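Side-chain contacts in leucine aminopeptidase (Legionella pneumophila, PDB 5GNE), which probably removes amino-terminal residues from peptides as a zinc-dependent aminopeptidase of the M28 family, with two zinc ions bound at its metal site: residues R217-S222 and L364-I369; G208-L213 and E356-F361; L213-V218 and I230-Y235. All coordinates share one frame; numbering follows the deposited sequence.

Contact 1: R217-S222 and L364-I369; sequences RVVFSS and LGLAFI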
ATOM      1  N   ARG A 217      14.055  -1.818  -9.929  1.00 42.18           N
ATOM      2  CA  ARG A 217      15.420  -1.869 -10.393  1.00 49.80           C
ATOM      3  C   ARG A 217      15.682  -3.079 -11.283  1.00 54.87           C
ATOM      4  O   ARG A 217      16.352  -2.973 -12.309  1.00 56.90           O
ATOM      5  CB  ARG A 217      16.361  -1.937  -9.199  1.00 55.43           C
ATOM      6  CG  ARG A 217      17.846  -1.937  -9.565  1.00 63.74           C
ATOM      7  CD  ARG A 217      18.713  -2.348  -8.368  1.00 53.74           C
ATOM      8  NE  ARG A 217      18.646  -3.793  -8.176  1.00 59.69           N
ATOM      9  CZ  ARG A 217      19.205  -4.679  -8.999  1.00 54.94           C
ATOM     10  NH1 ARG A 217      19.896  -4.261 -10.050  1.00 49.06           N
ATOM     11  NH2 ARG A 217      19.085  -5.981  -8.766  1.00 58.79           N
ATOM     12  N   VAL A 218      15.136  -4.228 -10.905  1.00 48.85           N
ATOM     13  CA  VAL A 218      15.159  -5.385 -11.788  1.00 48.39           C
ATOM     14  C   VAL A 218      14.545  -5.091 -13.161  1.00 51.94           C
ATOM     15  O   VAL A 218      15.160  -5.368 -14.191  1.00 60.94           O
ATOM     16  CB  VAL A 218      14.459  -6.579 -11.136  1.00 47.75           C
ATOM     17  CG1 VAL A 218      14.284  -7.701 -12.148  1.00 39.69           C
ATOM     18  CG2 VAL A 218      15.287  -7.052  -9.948  1.00 38.69           C
ATOM     19  N   VAL A 219      13.366  -4.481 -13.173  1.00 47.59           N
ATOM     20  CA  VAL A 219      12.722  -4.079 -14.422  1.00 46.50           C
ATOM     21  C   VAL A 219      13.612  -3.143 -15.272  1.00 58.90           C
ATOM     22  O   VAL A 219      13.708  -3.320 -16.481  1.00 57.43           O
ATOM     23  CB  VAL A 219      11.368  -3.383 -14.147  1.00 42.94           C
ATOM     24  CG1 VAL A 219      10.879  -2.662 -15.383  1.00 43.75           C
ATOM     25  CG2 VAL A 219      10.321  -4.394 -13.665  1.00 37.27           C
ATOM     26  N   PHE A 220      14.308  -2.194 -14.649  1.00 59.67           N
ATOM     27  CA  PHE A 220      15.202  -1.306 -15.403  1.00 55.03           C
ATOM     28  C   PHE A 220      16.357  -2.081 -16.037  1.00 64.32           C
ATOM     29  O   PHE A 220      16.796  -1.770 -17.150  1.00 59.93           O
ATOM     30  CB  PHE A 220      15.786  -0.184 -14.527  1.00 51.57           C
ATOM     31  CG  PHE A 220      14.861   0.994 -14.309  1.00 46.12           C
ATOM     32  CD1 PHE A 220      14.401   1.727 -15.370  1.00 51.52           C
ATOM     33  CD2 PHE A 220      14.514   1.402 -13.036  1.00 57.86           C
ATOM     34  CE1 PHE A 220      13.566   2.818 -15.170  1.00 60.38           C
ATOM     35  CE2 PHE A 220      13.683   2.495 -12.831  1.00 45.93           C
ATOM     36  CZ  PHE A 220      13.214   3.200 -13.891  1.00 50.43           C
ATOM     37  N   SER A 221      16.862  -3.074 -15.317  1.00 64.45           N
ATOM     38  CA  SER A 221      17.990  -3.865 -15.800  1.00 69.63           C
ATOM     39  C   SER A 221      17.549  -5.034 -16.695  1.00 65.47           C
ATOM     40  O   SER A 221      18.383  -5.726 -17.260  1.00 74.42           O
ATOM     41  CB  SER A 221      18.819  -4.372 -14.625  1.00 68.24           C
ATOM     42  OG  SER A 221      18.021  -5.170 -13.783  1.00 83.09           O
ATOM     43  N   SER A 222      16.246  -5.269 -16.796  1.00 67.56           N
ATOM     44  CA  SER A 222      15.702  -6.278 -17.720  1.00 69.02           C
ATOM     45  C   SER A 222      16.108  -6.101 -19.197  1.00 66.69           C
ATOM     46  O   SER A 222      16.412  -4.995 -19.643  1.00 69.10           O
ATOM     47  CB  SER A 222      14.164  -6.274 -17.621  1.00 59.28           C
ATOM     48  OG  SER A 222      13.517  -6.956 -18.701  1.00 48.65           O
ATOM     49  N   LEU A 364       7.438 -12.686  -6.224  1.00 37.30           N
ATOM     50  CA  LEU A 364       6.018 -12.611  -6.513  1.00 39.81           C
ATOM     51  C   LEU A 364       5.672 -11.391  -7.334  1.00 40.50           C
ATOM     52  O   LEU A 364       5.057 -11.509  -8.373  1.00 42.63           O
ATOM     53  CB  LEU A 364       5.212 -12.601  -5.221  1.00 42.56           C
ATOM     54  CG  LEU A 364       3.711 -12.427  -5.458  1.00 47.09           C
ATOM     55  CD1 LEU A 364       3.166 -13.547  -6.315  1.00 38.52           C
ATOM     56  CD2 LEU A 364       2.990 -12.376  -4.115  1.00 51.28           C
ATOM     57  N   GLY A 365       6.120 -10.226  -6.878  1.00 45.59           N
ATOM     58  CA  GLY A 365       5.967  -8.984  -7.612  1.00 36.90           C
ATOM     59  C   GLY A 365       6.433  -9.030  -9.057  1.00 40.12           C
ATOM     60  O   GLY A 365       5.748  -8.528  -9.968  1.00 41.27           O
ATOM     61  N   LEU A 366       7.592  -9.634  -9.289  1.00 37.74           N
ATOM     62  CA  LEU A 366       8.149  -9.665 -10.641  1.00 31.33           C
ATOM     63  C   LEU A 366       7.377 -10.622 -11.554  1.00 36.00           C
ATOM     64  O   LEU A 366       7.150 -10.310 -12.714  1.00 47.22           O
ATOM     65  CB  LEU A 366       9.627 -10.024 -10.585  1.00 31.92           C
ATOM     66  CG  LEU A 366      10.511  -8.875 -10.072  1.00 36.40           C
ATOM     67  CD1 LEU A 366      11.962  -9.281  -9.803  1.00 35.62           C
ATOM     68  CD2 LEU A 366      10.485  -7.718 -11.034  1.00 32.99           C
ATOM     69  N   ALA A 367       6.973 -11.786 -11.045  1.00 41.09           N
ATOM     70  CA  ALA A 367       6.094 -12.689 -11.806  1.00 36.49           C
ATOM     71  C   ALA A 367       4.768 -11.978 -12.159  1.00 42.31           C
ATOM     72  O   ALA A 367       4.253 -12.053 -13.296  1.00 34.92           O
ATOM     73  CB  ALA A 367       5.835 -13.949 -11.027  1.00 34.33           C
ATOM     74  N   PHE A 368       4.221 -11.289 -11.162  1.00 36.89           N
ATOM     75  CA  PHE A 368       3.048 -10.451 -11.342  1.00 36.90           C
ATOM     76  C   PHE A 368       3.243  -9.470 -12.499  1.00 43.05           C
ATOM     77  O   PHE A 368       2.450  -9.422 -13.432  1.00 47.19           O
ATOM     78  CB  PHE A 368       2.770  -9.730 -10.031  1.00 41.25           C
ATOM     79  CG  PHE A 368       1.462  -9.008  -9.980  1.00 43.84           C
ATOM     80  CD1 PHE A 368       0.278  -9.690  -9.736  1.00 44.99           C
ATOM     81  CD2 PHE A 368       1.431  -7.621 -10.083  1.00 33.65           C
ATOM     82  CE1 PHE A 368      -0.933  -8.991  -9.652  1.00 43.81           C
ATOM     83  CE2 PHE A 368       0.243  -6.926 -10.003  1.00 37.33           C
ATOM     84  CZ  PHE A 368      -0.943  -7.610  -9.779  1.00 43.77           C
ATOM     85  N   ILE A 369       4.333  -8.715 -12.441  1.00 44.43           N
ATOM     86  CA  ILE A 369       4.646  -7.745 -13.475  1.00 38.08           C
ATOM     87  C   ILE A 369       4.871  -8.393 -14.849  1.00 39.30           C
ATOM     88  O   ILE A 369       4.410  -7.886 -15.861  1.00 39.92           O
ATOM     89  CB  ILE A 369       5.874  -6.925 -13.090  1.00 42.77           C
ATOM     90  CG1 ILE A 369       5.530  -5.938 -11.976  1.00 37.13           C
ATOM     91  CG2 ILE A 369       6.380  -6.127 -14.265  1.00 44.65           C
ATOM     92  CD1 ILE A 369       6.734  -5.181 -11.524  1.00 36.88           C
TER
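Leu-366 reaches from helix 355-373 to Val-218, and the leucine's forked end lies aslant against it, CD1 touching CB and both valine methyls, CD2 touching CB and CG1. The tighter touch is Val-218 CG1 to Leu-366 CD1 at 3.7 Å; Leu-366 CD2 lies 4.0 Å from the same Val-218 CG1. Because that leucine CD2 also turns toward the next residue of the opposite helix, it comes to 4.2 Å from Val-219 CG2. This valine methyl is shared, for Ile-369 CD1 approaches Val-219 CG2 at 4.3 Å, one helical turn beyond Leu-366. The contact is wholly apolar, with no hydrogen bond crossing it, and buried branched side chains suit it: two short valines fill the near side while the longer leucine and isoleucine span the gap. That gap is wide, the helix segments' axes approaching to 11.4 Å at a crossing angle of -49°. Torsions explain the reach. In Val-218, CG1 stands opposite the backbone N (chi1 171°), which presents it to Leu-366; Ile-369 runs extended to its CD1 (chi2 177°). Behind the first shell, Ile-369 also rests on Leu-226, and Phe-220 meets Phe-145. Helix 99-106 touches both helices, through Leu-105 and Val-102, while helix 132-151 packs on 202-221 and helix 288-302 on 355-373.

Contact 2: G208-L213 and E356-F361; sequences GISVEL and EHMVNF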
ATOM      1  N   GLY A 208       7.770  -3.327   2.487  1.00 39.17           N
ATOM      2  CA  GLY A 208       7.042  -3.141   1.253  1.00 36.53           C
ATOM      3  C   GLY A 208       7.728  -2.200   0.279  1.00 34.10           C
ATOM      4  O   GLY A 208       7.900  -2.528  -0.894  1.00 41.17           O
ATOM      5  N   ILE A 209       8.160  -1.046   0.771  1.00 33.42           N
ATOM      6  CA  ILE A 209       8.896  -0.095  -0.052  1.00 37.99           C
ATOM      7  C   ILE A 209      10.144  -0.736  -0.655  1.00 45.71           C
ATOM      8  O   ILE A 209      10.408  -0.609  -1.850  1.00 51.26           O
ATOM      9  CB  ILE A 209       9.347   1.130   0.762  1.00 41.41           C
ATOM     10  CG1 ILE A 209       8.151   2.002   1.122  1.00 37.99           C
ATOM     11  CG2 ILE A 209      10.388   1.928  -0.023  1.00 37.77           C
ATOM     12  CD1 ILE A 209       7.541   2.697  -0.075  1.00 50.05           C
ATOM     13  N   SER A 210      10.923  -1.423   0.167  1.00 37.98           N
ATOM     14  CA  SER A 210      12.161  -2.001  -0.344  1.00 47.03           C
ATOM     15  C   SER A 210      11.872  -3.008  -1.459  1.00 46.75           C
ATOM     16  O   SER A 210      12.581  -3.072  -2.465  1.00 52.97           O
ATOM     17  CB  SER A 210      12.969  -2.654   0.793  1.00 48.61           C
ATOM     18  OG  SER A 210      12.382  -3.881   1.206  1.00 47.22           O
ATOM     19  N   VAL A 211      10.853  -3.827  -1.251  1.00 32.63           N
ATOM     20  CA  VAL A 211      10.507  -4.847  -2.228  1.00 37.31           C
ATOM     21  C   VAL A 211      10.169  -4.255  -3.588  1.00 33.91           C
ATOM     22  O   VAL A 211      10.632  -4.744  -4.618  1.00 40.94           O
ATOM     23  CB  VAL A 211       9.354  -5.714  -1.716  1.00 41.94           C
ATOM     24  CG1 VAL A 211       8.732  -6.558  -2.845  1.00 32.88           C
ATOM     25  CG2 VAL A 211       9.878  -6.602  -0.564  1.00 33.17           C
ATOM     26  N   GLU A 212       9.390  -3.184  -3.603  1.00 32.90           N
ATOM     27  CA  GLU A 212       8.985  -2.602  -4.876  1.00 42.43           C
ATOM     28  C   GLU A 212      10.123  -1.824  -5.493  1.00 36.79           C
ATOM     29  O   GLU A 212      10.196  -1.727  -6.731  1.00 41.07           O
ATOM     30  CB  GLU A 212       7.717  -1.738  -4.729  1.00 44.00           C
ATOM     31  CG  GLU A 212       7.870  -0.416  -4.016  1.00 41.97           C
ATOM     32  CD  GLU A 212       6.594   0.433  -4.093  1.00 48.79           C
ATOM     33  OE1 GLU A 212       5.725   0.179  -4.961  1.00 50.58           O
ATOM     34  OE2 GLU A 212       6.441   1.337  -3.249  1.00 44.15           O
ATOM     35  N   LEU A 213      11.003  -1.268  -4.664  1.00 33.84           N
ATOM     36  CA  LEU A 213      12.177  -0.575  -5.204  1.00 37.95           C
ATOM     37  C   LEU A 213      13.066  -1.553  -5.942  1.00 40.31           C
ATOM     38  O   LEU A 213      13.500  -1.269  -7.055  1.00 51.97           O
ATOM     39  CB  LEU A 213      12.974   0.123  -4.107  1.00 43.93           C
ATOM     40  CG  LEU A 213      12.686   1.625  -4.057  1.00 53.59           C
ATOM     41  CD1 LEU A 213      13.385   2.255  -2.881  1.00 61.55           C
ATOM     42  CD2 LEU A 213      13.097   2.324  -5.367  1.00 49.93           C
ATOM     43  N   GLU A 356      14.953 -13.555   3.406  1.00 55.42           N
ATOM     44  CA  GLU A 356      14.443 -14.583   2.493  1.00 67.13           C
ATOM     45  C   GLU A 356      12.975 -14.281   2.124  1.00 65.68           C
ATOM     46  O   GLU A 356      12.568 -14.398   0.957  1.00 64.55           O
ATOM     47  CB  GLU A 356      14.522 -15.982   3.130  1.00 65.25           C
ATOM     48  CG  GLU A 356      14.178 -17.141   2.183  1.00 76.96           C
ATOM     49  CD  GLU A 356      14.551 -18.514   2.732  1.00 94.66           C
ATOM     50  OE1 GLU A 356      15.234 -19.285   2.027  1.00109.09           O
ATOM     51  OE2 GLU A 356      14.148 -18.833   3.869  1.00101.99           O
ATOM     52  N   HIS A 357      12.224 -13.809   3.114  1.00 62.03           N
ATOM     53  CA  HIS A 357      10.804 -13.505   2.970  1.00 64.77           C
ATOM     54  C   HIS A 357      10.526 -12.347   1.996  1.00 55.54           C
ATOM     55  O   HIS A 357       9.676 -12.443   1.118  1.00 51.76           O
ATOM     56  CB  HIS A 357      10.254 -13.198   4.375  1.00 62.06           C
ATOM     57  CG  HIS A 357       8.811 -13.536   4.568  1.00 61.38           C
ATOM     58  ND1 HIS A 357       8.239 -14.693   4.083  1.00 61.02           N
ATOM     59  CD2 HIS A 357       7.845 -12.930   5.302  1.00 60.31           C
ATOM     60  CE1 HIS A 357       6.971 -14.744   4.440  1.00 54.16           C
ATOM     61  NE2 HIS A 357       6.712 -13.690   5.195  1.00 58.59           N
ATOM     62  N   MET A 358      11.315 -11.294   2.113  1.00 52.13           N
ATOM     63  CA  MET A 358      11.272 -10.173   1.196  1.00 41.48           C
ATOM     64  C   MET A 358      11.677 -10.561  -0.209  1.00 49.77           C
ATOM     65  O   MET A 358      11.016 -10.164  -1.189  1.00 51.63           O
ATOM     66  CB  MET A 358      12.173  -9.079   1.714  1.00 42.29           C
ATOM     67  CG  MET A 358      11.696  -8.554   3.041  1.00 43.26           C
ATOM     68  SD  MET A 358      12.603  -7.103   3.508  1.00 63.99           S
ATOM     69  CE  MET A 358      11.918  -6.833   5.081  1.00 97.38           C
ATOM     70  N   VAL A 359      12.736 -11.364  -0.315  1.00 43.35           N
ATOM     71  CA  VAL A 359      13.142 -11.856  -1.621  1.00 42.64           C
ATOM     72  C   VAL A 359      11.960 -12.581  -2.268  1.00 48.89           C
ATOM     73  O   VAL A 359      11.694 -12.390  -3.442  1.00 51.58           O
ATOM     74  CB  VAL A 359      14.364 -12.823  -1.547  1.00 51.19           C
ATOM     75  CG1 VAL A 359      14.502 -13.599  -2.856  1.00 45.50           C
ATOM     76  CG2 VAL A 359      15.647 -12.062  -1.257  1.00 47.84           C
ATOM     77  N   ASN A 360      11.224 -13.385  -1.503  1.00 53.27           N
ATOM     78  CA  ASN A 360      10.063 -14.080  -2.070  1.00 50.25           C
ATOM     79  C   ASN A 360       8.954 -13.111  -2.528  1.00 54.67           C
ATOM     80  O   ASN A 360       8.378 -13.305  -3.596  1.00 54.28           O
ATOM     81  CB  ASN A 360       9.506 -15.113  -1.090  1.00 49.24           C
ATOM     82  CG  ASN A 360      10.359 -16.406  -1.034  1.00 57.84           C
ATOM     83  OD1 ASN A 360      11.137 -16.708  -1.957  1.00 57.35           O
ATOM     84  ND2 ASN A 360      10.194 -17.175   0.044  1.00 44.23           N
ATOM     85  N   PHE A 361       8.658 -12.071  -1.742  1.00 48.47           N
ATOM     86  CA  PHE A 361       7.726 -11.024  -2.198  1.00 42.21           C
ATOM     87  C   PHE A 361       8.237 -10.307  -3.452  1.00 38.11           C
ATOM     88  O   PHE A 361       7.454  -9.987  -4.350  1.00 42.23           O
ATOM     89  CB  PHE A 361       7.472  -9.993  -1.104  1.00 46.28           C
ATOM     90  CG  PHE A 361       6.501 -10.443  -0.055  1.00 49.53           C
ATOM     91  CD1 PHE A 361       6.946 -11.106   1.078  1.00 52.38           C
ATOM     92  CD2 PHE A 361       5.144 -10.217  -0.208  1.00 47.31           C
ATOM     93  CE1 PHE A 361       6.054 -11.544   2.057  1.00 58.16           C
ATOM     94  CE2 PHE A 361       4.245 -10.639   0.774  1.00 50.74           C
ATOM     95  CZ  PHE A 361       4.703 -11.305   1.908  1.00 48.29           C
TER
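Val-211 carries the apolar part of this contact, set against two residues one turn apart on the opposite helix, with CG2 mainly at Met-358 and CG1 at Phe-361. CG2 of Val-211 lies 4.1 Å from Met-358 CB, while CG1 of Val-211 lies 4.1 Å from Phe-361 CB. A compact beta-branched residue suits the spot, because here the helix segments come within 9.4 Å, axis to axis, and the valine methyls also lie against main chain: Val-211 CG2 is 3.8 Å from Met-358 O, and Val-211 CG1 is 3.8 Å from Phe-361 C. The ring of Phe-361 leads away from Val-211, toward Ala-268. Both helices belong to the M28 peptidase fold, in which helices flank a mixed beta-sheet; the zinc ligand Asp-204 lies in the first turn of helix 202-221, and the Phe-361 side chain lies about 12 Å from a bound zinc ion. The polar edge is a van der Waals touch between Ser-210 OG and Met-358 SD, 4.0 Å apart. With chi1 at 74° the serine hydroxyl folds back over its own helix, where it bonds to Ser-207 O. Within helix 355-373 an aromatic contact links residues one turn apart, Phe-361 CE1 lying 3.8 Å above the His-357 ring plane, over its centre.

Contact 3: L213-V218 and I230-Y235; sequences LEMARV and IYFIAY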
ATOM      1  N   LEU A 213      11.003  -1.268  -4.664  1.00 33.84           N
ATOM      2  CA  LEU A 213      12.177  -0.575  -5.204  1.00 37.95           C
ATOM      3  C   LEU A 213      13.066  -1.553  -5.942  1.00 40.31           C
ATOM      4  O   LEU A 213      13.500  -1.269  -7.055  1.00 51.97           O
ATOM      5  CB  LEU A 213      12.974   0.123  -4.107  1.00 43.93           C
ATOM      6  CG  LEU A 213      12.686   1.625  -4.057  1.00 53.59           C
ATOM      7  CD1 LEU A 213      13.385   2.255  -2.881  1.00 61.55           C
ATOM      8  CD2 LEU A 213      13.097   2.324  -5.367  1.00 49.93           C
ATOM      9  N   GLU A 214      13.279  -2.732  -5.363  1.00 39.21           N
ATOM     10  CA  GLU A 214      14.014  -3.788  -6.067  1.00 40.47           C
ATOM     11  C   GLU A 214      13.301  -4.252  -7.351  1.00 41.51           C
ATOM     12  O   GLU A 214      13.945  -4.531  -8.378  1.00 43.47           O
ATOM     13  CB  GLU A 214      14.277  -4.979  -5.140  1.00 40.25           C
ATOM     14  CG  GLU A 214      15.125  -6.101  -5.756  1.00 46.65           C
ATOM     15  CD  GLU A 214      16.474  -5.641  -6.328  1.00 53.35           C
ATOM     16  OE1 GLU A 214      16.943  -4.530  -5.990  1.00 61.58           O
ATOM     17  OE2 GLU A 214      17.079  -6.411  -7.108  1.00 54.20           O
ATOM     18  N   MET A 215      11.986  -4.391  -7.278  1.00 38.28           N
ATOM     19  CA  MET A 215      11.203  -4.732  -8.469  1.00 42.21           C
ATOM     20  C   MET A 215      11.460  -3.733  -9.594  1.00 41.03           C
ATOM     21  O   MET A 215      11.776  -4.117 -10.729  1.00 43.56           O
ATOM     22  CB  MET A 215       9.732  -4.771  -8.124  1.00 38.13           C
ATOM     23  CG  MET A 215       9.339  -6.057  -7.403  1.00 35.82           C
ATOM     24  SD  MET A 215       7.728  -5.800  -6.654  1.00 57.50           S
ATOM     25  CE  MET A 215       6.761  -5.590  -8.149  1.00 49.24           C
ATOM     26  N   ALA A 216      11.411  -2.448  -9.249  1.00 40.48           N
ATOM     27  CA  ALA A 216      11.695  -1.375 -10.210  1.00 45.42           C
ATOM     28  C   ALA A 216      13.098  -1.506 -10.778  1.00 41.14           C
ATOM     29  O   ALA A 216      13.317  -1.323 -11.969  1.00 47.42           O
ATOM     30  CB  ALA A 216      11.513   0.004  -9.572  1.00 44.76           C
ATOM     31  N   ARG A 217      14.055  -1.818  -9.929  1.00 42.18           N
ATOM     32  CA  ARG A 217      15.420  -1.869 -10.393  1.00 49.80           C
ATOM     33  C   ARG A 217      15.682  -3.079 -11.283  1.00 54.87           C
ATOM     34  O   ARG A 217      16.352  -2.973 -12.309  1.00 56.90           O
ATOM     35  CB  ARG A 217      16.361  -1.937  -9.199  1.00 55.43           C
ATOM     36  CG  ARG A 217      17.846  -1.937  -9.565  1.00 63.74           C
ATOM     37  CD  ARG A 217      18.713  -2.348  -8.368  1.00 53.74           C
ATOM     38  NE  ARG A 217      18.646  -3.793  -8.176  1.00 59.69           N
ATOM     39  CZ  ARG A 217      19.205  -4.679  -8.999  1.00 54.94           C
ATOM     40  NH1 ARG A 217      19.896  -4.261 -10.050  1.00 49.06           N
ATOM     41  NH2 ARG A 217      19.085  -5.981  -8.766  1.00 58.79           N
ATOM     42  N   VAL A 218      15.136  -4.228 -10.905  1.00 48.85           N
ATOM     43  CA  VAL A 218      15.159  -5.385 -11.788  1.00 48.39           C
ATOM     44  C   VAL A 218      14.545  -5.091 -13.161  1.00 51.94           C
ATOM     45  O   VAL A 218      15.160  -5.368 -14.191  1.00 60.94           O
ATOM     46  CB  VAL A 218      14.459  -6.579 -11.136  1.00 47.75           C
ATOM     47  CG1 VAL A 218      14.284  -7.701 -12.148  1.00 39.69           C
ATOM     48  CG2 VAL A 218      15.287  -7.052  -9.948  1.00 38.69           C
ATOM     49  N   ILE A 230       4.053   0.365 -15.993  1.00 38.79           N
ATOM     50  CA  ILE A 230       4.091  -0.157 -14.648  1.00 37.88           C
ATOM     51  C   ILE A 230       4.306   0.999 -13.707  1.00 36.75           C
ATOM     52  O   ILE A 230       5.272   1.729 -13.838  1.00 41.36           O
ATOM     53  CB  ILE A 230       5.244  -1.159 -14.448  1.00 39.84           C
ATOM     54  CG1 ILE A 230       5.261  -2.166 -15.586  1.00 45.64           C
ATOM     55  CG2 ILE A 230       5.120  -1.846 -13.083  1.00 42.20           C
ATOM     56  CD1 ILE A 230       3.943  -2.888 -15.813  1.00 42.36           C
ATOM     57  N   TYR A 231       3.428   1.148 -12.733  1.00 37.42           N
ATOM     58  CA  TYR A 231       3.600   2.185 -11.731  1.00 35.29           C
ATOM     59  C   TYR A 231       4.197   1.643 -10.449  1.00 37.30           C
ATOM     60  O   TYR A 231       3.851   0.540  -9.969  1.00 35.37           O
ATOM     61  CB  TYR A 231       2.261   2.870 -11.404  1.00 35.97           C
ATOM     62  CG  TYR A 231       1.751   3.791 -12.476  1.00 38.43           C
ATOM     63  CD1 TYR A 231       1.037   3.301 -13.565  1.00 38.94           C
ATOM     64  CD2 TYR A 231       1.959   5.167 -12.384  1.00 40.87           C
ATOM     65  CE1 TYR A 231       0.564   4.165 -14.563  1.00 45.52           C
ATOM     66  CE2 TYR A 231       1.489   6.031 -13.366  1.00 40.41           C
ATOM     67  CZ  TYR A 231       0.796   5.518 -14.453  1.00 42.03           C
ATOM     68  OH  TYR A 231       0.327   6.362 -15.425  1.00 50.93           O
ATOM     69  N   PHE A 232       5.085   2.425  -9.871  1.00 31.14           N
ATOM     70  CA  PHE A 232       5.541   2.105  -8.539  1.00 33.59           C
ATOM     71  C   PHE A 232       5.224   3.300  -7.667  1.00 33.79           C
ATOM     72  O   PHE A 232       5.580   4.424  -8.006  1.00 40.30           O
ATOM     73  CB  PHE A 232       7.023   1.772  -8.517  1.00 32.49           C
ATOM     74  CG  PHE A 232       7.386   0.592  -9.377  1.00 43.77           C
ATOM     75  CD1 PHE A 232       7.669   0.768 -10.729  1.00 44.25           C
ATOM     76  CD2 PHE A 232       7.455  -0.684  -8.842  1.00 36.97           C
ATOM     77  CE1 PHE A 232       8.004  -0.314 -11.528  1.00 39.51           C
ATOM     78  CE2 PHE A 232       7.784  -1.762  -9.628  1.00 36.06           C
ATOM     79  CZ  PHE A 232       8.064  -1.581 -10.972  1.00 37.72           C
ATOM     80  N   ILE A 233       4.512   3.056  -6.571  1.00 35.06           N
ATOM     81  CA  ILE A 233       4.006   4.113  -5.728  1.00 28.78           C
ATOM     82  C   ILE A 233       4.399   4.005  -4.259  1.00 31.41           C
ATOM     83  O   ILE A 233       4.346   2.942  -3.646  1.00 41.20           O
ATOM     84  CB  ILE A 233       2.461   4.200  -5.822  1.00 26.17           C
ATOM     85  CG1 ILE A 233       2.031   4.320  -7.294  1.00 28.72           C
ATOM     86  CG2 ILE A 233       1.971   5.408  -5.091  1.00 35.65           C
ATOM     87  CD1 ILE A 233       0.566   4.378  -7.519  1.00 26.07           C
ATOM     88  N   ALA A 234       4.825   5.131  -3.712  1.00 32.84           N
ATOM     89  CA  ALA A 234       5.020   5.312  -2.273  1.00 30.25           C
ATOM     90  C   ALA A 234       3.923   6.205  -1.658  1.00 32.58           C
ATOM     91  O   ALA A 234       3.930   7.439  -1.845  1.00 38.48           O
ATOM     92  CB  ALA A 234       6.398   5.904  -2.012  1.00 33.17           C
ATOM     93  N   TYR A 235       2.963   5.592  -0.976  1.00 35.39           N
ATOM     94  CA  TYR A 235       1.870   6.332  -0.361  1.00 37.78           C
ATOM     95  C   TYR A 235       2.311   7.086   0.876  1.00 42.64           C
ATOM     96  O   TYR A 235       2.947   6.528   1.776  1.00 36.42           O
ATOM     97  CB  TYR A 235       0.704   5.397   0.026  1.00 31.38           C
ATOM     98  CG  TYR A 235       0.213   4.516  -1.103  1.00 32.62           C
ATOM     99  CD1 TYR A 235      -0.410   5.072  -2.204  1.00 32.35           C
ATOM    100  CD2 TYR A 235       0.400   3.137  -1.081  1.00 32.04           C
ATOM    101  CE1 TYR A 235      -0.866   4.278  -3.251  1.00 32.00           C
ATOM    102  CE2 TYR A 235      -0.057   2.338  -2.125  1.00 26.78           C
ATOM    103  CZ  TYR A 235      -0.695   2.910  -3.203  1.00 28.30           C
ATOM    104  OH  TYR A 235      -1.146   2.125  -4.241  1.00 35.06           O
TER
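Met-215 lays its CB against the ring of Phe-232, which projects from the strand toward the helix. The touch of Met-215 CB on Phe-232 CE2, at 3.9 Å, is oblique to the ring, and the methionine chain bends at its last torsion (chi3 65°), carrying its far end toward Ile-369 and Ile-188. Ala-216 follows and makes the closest fit: its methyl stands over the ring centre of Phe-232, 3.9 Å from the centroid and only 4° off the normal, a CH-pi contact. An alanine suits this place, since its small side chain leaves room for the ring to lie close to the helix backbone, with Phe-232 CE2 3.7 Å from Ala-216 N. The phenylalanine, in turn, supplies the length that spans from strand to helix. Arg-217 is on the far side from the strand and grips Glu-214 side-on with two nitrogens. Arg-217 NE meets Glu-214 OE1 at 2.9 Å, nearly in the guanidinium plane, and Arg-217 NH2 closes the salt bridge to Glu-214 OE2 at 2.6 Å. Glu-214 OE2 has a further bond from Asp-110 N. Strand 185-191, helix 202-221 and strand 230-235 form a beta-alpha-beta unit, with parallel neighbouring strands joined through the helix that packs on the sheet; here Ala-216 and Phe-232 make that packing.

How the contacts relate
All three contacts draw on helix 202-221, at successive levels: contact 2 nearest its start, contact 3 next and contact 1 at its end. Their centres lie 9 to 11 Å apart. Contacts 1 and 2 pair it with helix 355-373 in the same order along both, whereas contact 3 turns to strand 230-235 of the mixed sheet, only 12 residues further along the chain. Helices 202-221 and 355-373 thus lie beside each other, and both reach the sheet at Phe-232. Contacts 1 and 3 meet directly where Ile-369 CD1 comes to 3.9 Å from Phe-232 CZ. This joins the sequence-distant C-terminal helix to the central sheet of the zinc-binding M28 domain.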